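Local coordinates for laminin subunit ALPHA-1 (Mus musculus, PDB 2JD4), which forms part of the basement-membrane protein laminin-111, its LG4-5 domain pair binding metal ions and probably anchoring it to cell surfaces, at residues 87-92 against 133-138. The protein carries 4 engineered substitutions. Numbering follows the deposited sequence.
Sequences LGKGRT and GKATTL. Engineered in segment 133-138: Lys134 (natural residue Asn). With MG (magnesium ion), chain C.
Leu87 and Thr137 present their backbone carbonyl oxygens to one magnesium ion, with Leu87 O 2.3 Å and Thr137 O 2.2 Å from the metal. Leu87 O and Thr137 O lie 3.1 Å apart, two ligands of the same cation. Asp70, Asp139 and two waters complete the six-atom shell, and one of those waters also donates to Thr137 OG1, which places the hydroxyl in the second shell. Beside the metal the packing is close: the methyl of Ala135 sits 3.3 Å from Leu87 O and also meets Leu87 CB. CG of Leu87 lies anti to its carbonyl carbon (chi1 -50°); beyond it CD2 rests 3.7 Å from Leu138 CB, the two leucine side chains crossing at about a right angle. Tyr112 of strand 106-113 touches both leucines. Toward solvent the contact thins. The extended Lys89 chain lies over Ala135, its CD 3.8 Å from Ala135 N, while the engineered Lys134 folds back to give Lys89 O a weak 3.3 Å hydrogen bond through NZ. Six oxygen ligands, from two carboxylates, two carbonyls and two waters, suit a hard divalent cation, which ties together two loops at the rim of this laminin G domain.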
ATOM      1  N   LEU A  87     -30.643   0.269  -7.527  1.00 24.26           N
ATOM      2  CA  LEU A  87     -31.837  -0.054  -6.758  1.00 26.76           C
ATOM      3  C   LEU A  87     -32.530  -1.329  -7.240  1.00 29.84           C
ATOM      4  O   LEU A  87     -33.595  -1.692  -6.734  1.00 30.68           O
ATOM      5  CB  LEU A  87     -32.824   1.115  -6.810  1.00 26.65           C
ATOM      6  CG  LEU A  87     -32.265   2.504  -6.480  1.00 23.43           C
ATOM      7  CD1 LEU A  87     -33.390   3.526  -6.536  1.00 26.47           C
ATOM      8  CD2 LEU A  87     -31.628   2.506  -5.087  1.00 25.88           C
ATOM      9  N   GLY A  88     -31.934  -2.005  -8.216  1.00 31.15           N
ATOM     10  CA  GLY A  88     -32.531  -3.235  -8.716  1.00 29.21           C
ATOM     11  C   GLY A  88     -32.846  -3.260 -10.203  1.00 29.01           C
ATOM     12  O   GLY A  88     -33.081  -4.331 -10.770  1.00 27.33           O
ATOM     13  N   LYS A  89     -32.851  -2.095 -10.843  1.00 28.17           N
ATOM     14  CA  LYS A  89     -33.152  -2.025 -12.272  1.00 32.55           C
ATOM     15  C   LYS A  89     -32.318  -0.994 -13.030  1.00 31.82           C
ATOM     16  O   LYS A  89     -32.747  -0.472 -14.060  1.00 31.15           O
ATOM     17  CB  LYS A  89     -34.643  -1.737 -12.474  1.00 32.97           C
ATOM     18  CG  LYS A  89     -35.539  -2.838 -11.935  1.00 40.47           C
ATOM     19  CD  LYS A  89     -37.007  -2.487 -12.066  1.00 46.67           C
ATOM     20  CE  LYS A  89     -37.879  -3.606 -11.521  1.00 49.79           C
ATOM     21  NZ  LYS A  89     -39.327  -3.298 -11.666  1.00 53.53           N
ATOM     22  N   GLY A  90     -31.123  -0.707 -12.523  1.00 31.94           N
ATOM     23  CA  GLY A  90     -30.266   0.257 -13.186  1.00 29.61           C
ATOM     24  C   GLY A  90     -29.302   0.912 -12.222  1.00 32.59           C
ATOM     25  O   GLY A  90     -29.607   1.064 -11.038  1.00 35.62           O
ATOM     26  N   ARG A  91     -28.140   1.309 -12.728  1.00 29.20           N
ATOM     27  CA  ARG A  91     -27.124   1.940 -11.898  1.00 28.63           C
ATOM     28  C   ARG A  91     -27.058   3.462 -12.040  1.00 27.50           C
ATOM     29  O   ARG A  91     -27.172   4.009 -13.140  1.00 27.86           O
ATOM     30  CB  ARG A  91     -25.751   1.334 -12.218  1.00 27.58           C
ATOM     31  CG  ARG A  91     -24.593   1.954 -11.447  1.00 30.29           C
ATOM     32  CD  ARG A  91     -23.408   0.996 -11.379  1.00 31.71           C
ATOM     33  NE  ARG A  91     -22.713   0.882 -12.646  1.00 30.80           N
ATOM     34  CZ  ARG A  91     -22.123  -0.223 -13.091  1.00 26.12           C
ATOM     35  NH1 ARG A  91     -22.140  -1.333 -12.373  1.00 24.40           N
ATOM     36  NH2 ARG A  91     -21.515  -0.213 -14.266  1.00 27.65           N
ATOM     37  N   THR A  92     -26.886   4.140 -10.911  1.00 21.65           N
ATOM     38  CA  THR A  92     -26.750   5.592 -10.893  1.00 20.78           C
ATOM     39  C   THR A  92     -25.321   5.849 -10.411  1.00 24.53           C
ATOM     40  O   THR A  92     -24.867   5.209  -9.466  1.00 24.75           O
ATOM     41  CB  THR A  92     -27.747   6.253  -9.906  1.00 24.82           C
ATOM     42  OG1 THR A  92     -29.092   5.962 -10.303  1.00 25.87           O
ATOM     43  CG2 THR A  92     -27.555   7.758  -9.885  1.00 21.97           C
ATOM     44  N   GLY A 133     -33.470   4.105 -13.526  1.00 32.48           N
ATOM     45  CA  GLY A 133     -34.272   2.917 -13.319  1.00 33.84           C
ATOM     46  C   GLY A 133     -35.647   3.180 -12.743  1.00 36.01           C
ATOM     47  O   GLY A 133     -35.943   4.272 -12.257  1.00 33.99           O
ATOM     48  N   LYS A 134     -36.481   2.149 -12.792  1.00 39.89           N
ATOM     49  CA  LYS A 134     -37.850   2.214 -12.302  1.00 41.60           C
ATOM     50  C   LYS A 134     -37.936   1.844 -10.827  1.00 42.72           C
ATOM     51  O   LYS A 134     -38.800   2.354 -10.109  1.00 44.60           O
ATOM     52  CB  LYS A 134     -38.735   1.268 -13.120  1.00 41.70           C
ATOM     53  CG  LYS A 134     -38.841   1.611 -14.605  1.00 43.53           C
ATOM     54  CD  LYS A 134     -37.483   1.644 -15.302  1.00 42.01           C
ATOM     55  CE  LYS A 134     -36.752   0.313 -15.194  1.00 40.03           C
ATOM     56  NZ  LYS A 134     -35.389   0.386 -15.791  1.00 40.89           N
ATOM     57  N   ALA A 135     -37.051   0.953 -10.384  1.00 39.84           N
ATOM     58  CA  ALA A 135     -37.028   0.518  -8.988  1.00 39.39           C
ATOM     59  C   ALA A 135     -37.031   1.748  -8.087  1.00 38.30           C
ATOM     60  O   ALA A 135     -36.534   2.804  -8.475  1.00 37.66           O
ATOM     61  CB  ALA A 135     -35.790  -0.332  -8.724  1.00 38.97           C
ATOM     62  N   THR A 136     -37.590   1.618  -6.887  1.00 37.25           N
ATOM     63  CA  THR A 136     -37.657   2.757  -5.980  1.00 35.88           C
ATOM     64  C   THR A 136     -36.984   2.555  -4.627  1.00 31.72           C
ATOM     65  O   THR A 136     -36.904   3.490  -3.839  1.00 32.78           O
ATOM     66  CB  THR A 136     -39.122   3.168  -5.708  1.00 37.84           C
ATOM     67  OG1 THR A 136     -39.771   2.149  -4.939  1.00 34.93           O
ATOM     68  CG2 THR A 136     -39.869   3.358  -7.015  1.00 41.02           C
ATOM     69  N   THR A 137     -36.499   1.353  -4.348  1.00 30.94           N
ATOM     70  CA  THR A 137     -35.871   1.112  -3.055  1.00 30.09           C
ATOM     71  C   THR A 137     -34.495   0.450  -3.094  1.00 29.54           C
ATOM     72  O   THR A 137     -34.219  -0.397  -3.948  1.00 30.60           O
ATOM     73  CB  THR A 137     -36.786   0.251  -2.148  1.00 27.94           C
ATOM     74  OG1 THR A 137     -36.952  -1.056  -2.719  1.00 28.75           O
ATOM     75  CG2 THR A 137     -38.151   0.909  -1.988  1.00 28.92           C
ATOM     76  N   LEU A 138     -33.632   0.861  -2.165  1.00 29.74           N
ATOM     77  CA  LEU A 138     -32.300   0.279  -2.032  1.00 28.55           C
ATOM     78  C   LEU A 138     -32.489  -0.789  -0.967  1.00 27.93           C
ATOM     79  O   LEU A 138     -32.593  -0.478   0.221  1.00 30.56           O
ATOM     80  CB  LEU A 138     -31.279   1.319  -1.550  1.00 26.79           C
ATOM     81  CG  LEU A 138     -29.889   0.787  -1.163  1.00 28.03           C
ATOM     82  CD1 LEU A 138     -29.175   0.214  -2.395  1.00 25.97           C
ATOM     83  CD2 LEU A 138     -29.061   1.917  -0.546  1.00 21.42           C
TER
HETATM   84 MG    MG C4061     -34.493  -2.452  -4.781  1.00 30.82          MG
HETATM   85  O   HOH W   1     -36.526  -1.904  -5.558  1.00 27.12           O
HETATM   86  O   HOH W   2     -34.507  -4.593  -5.728  1.00 31.57           O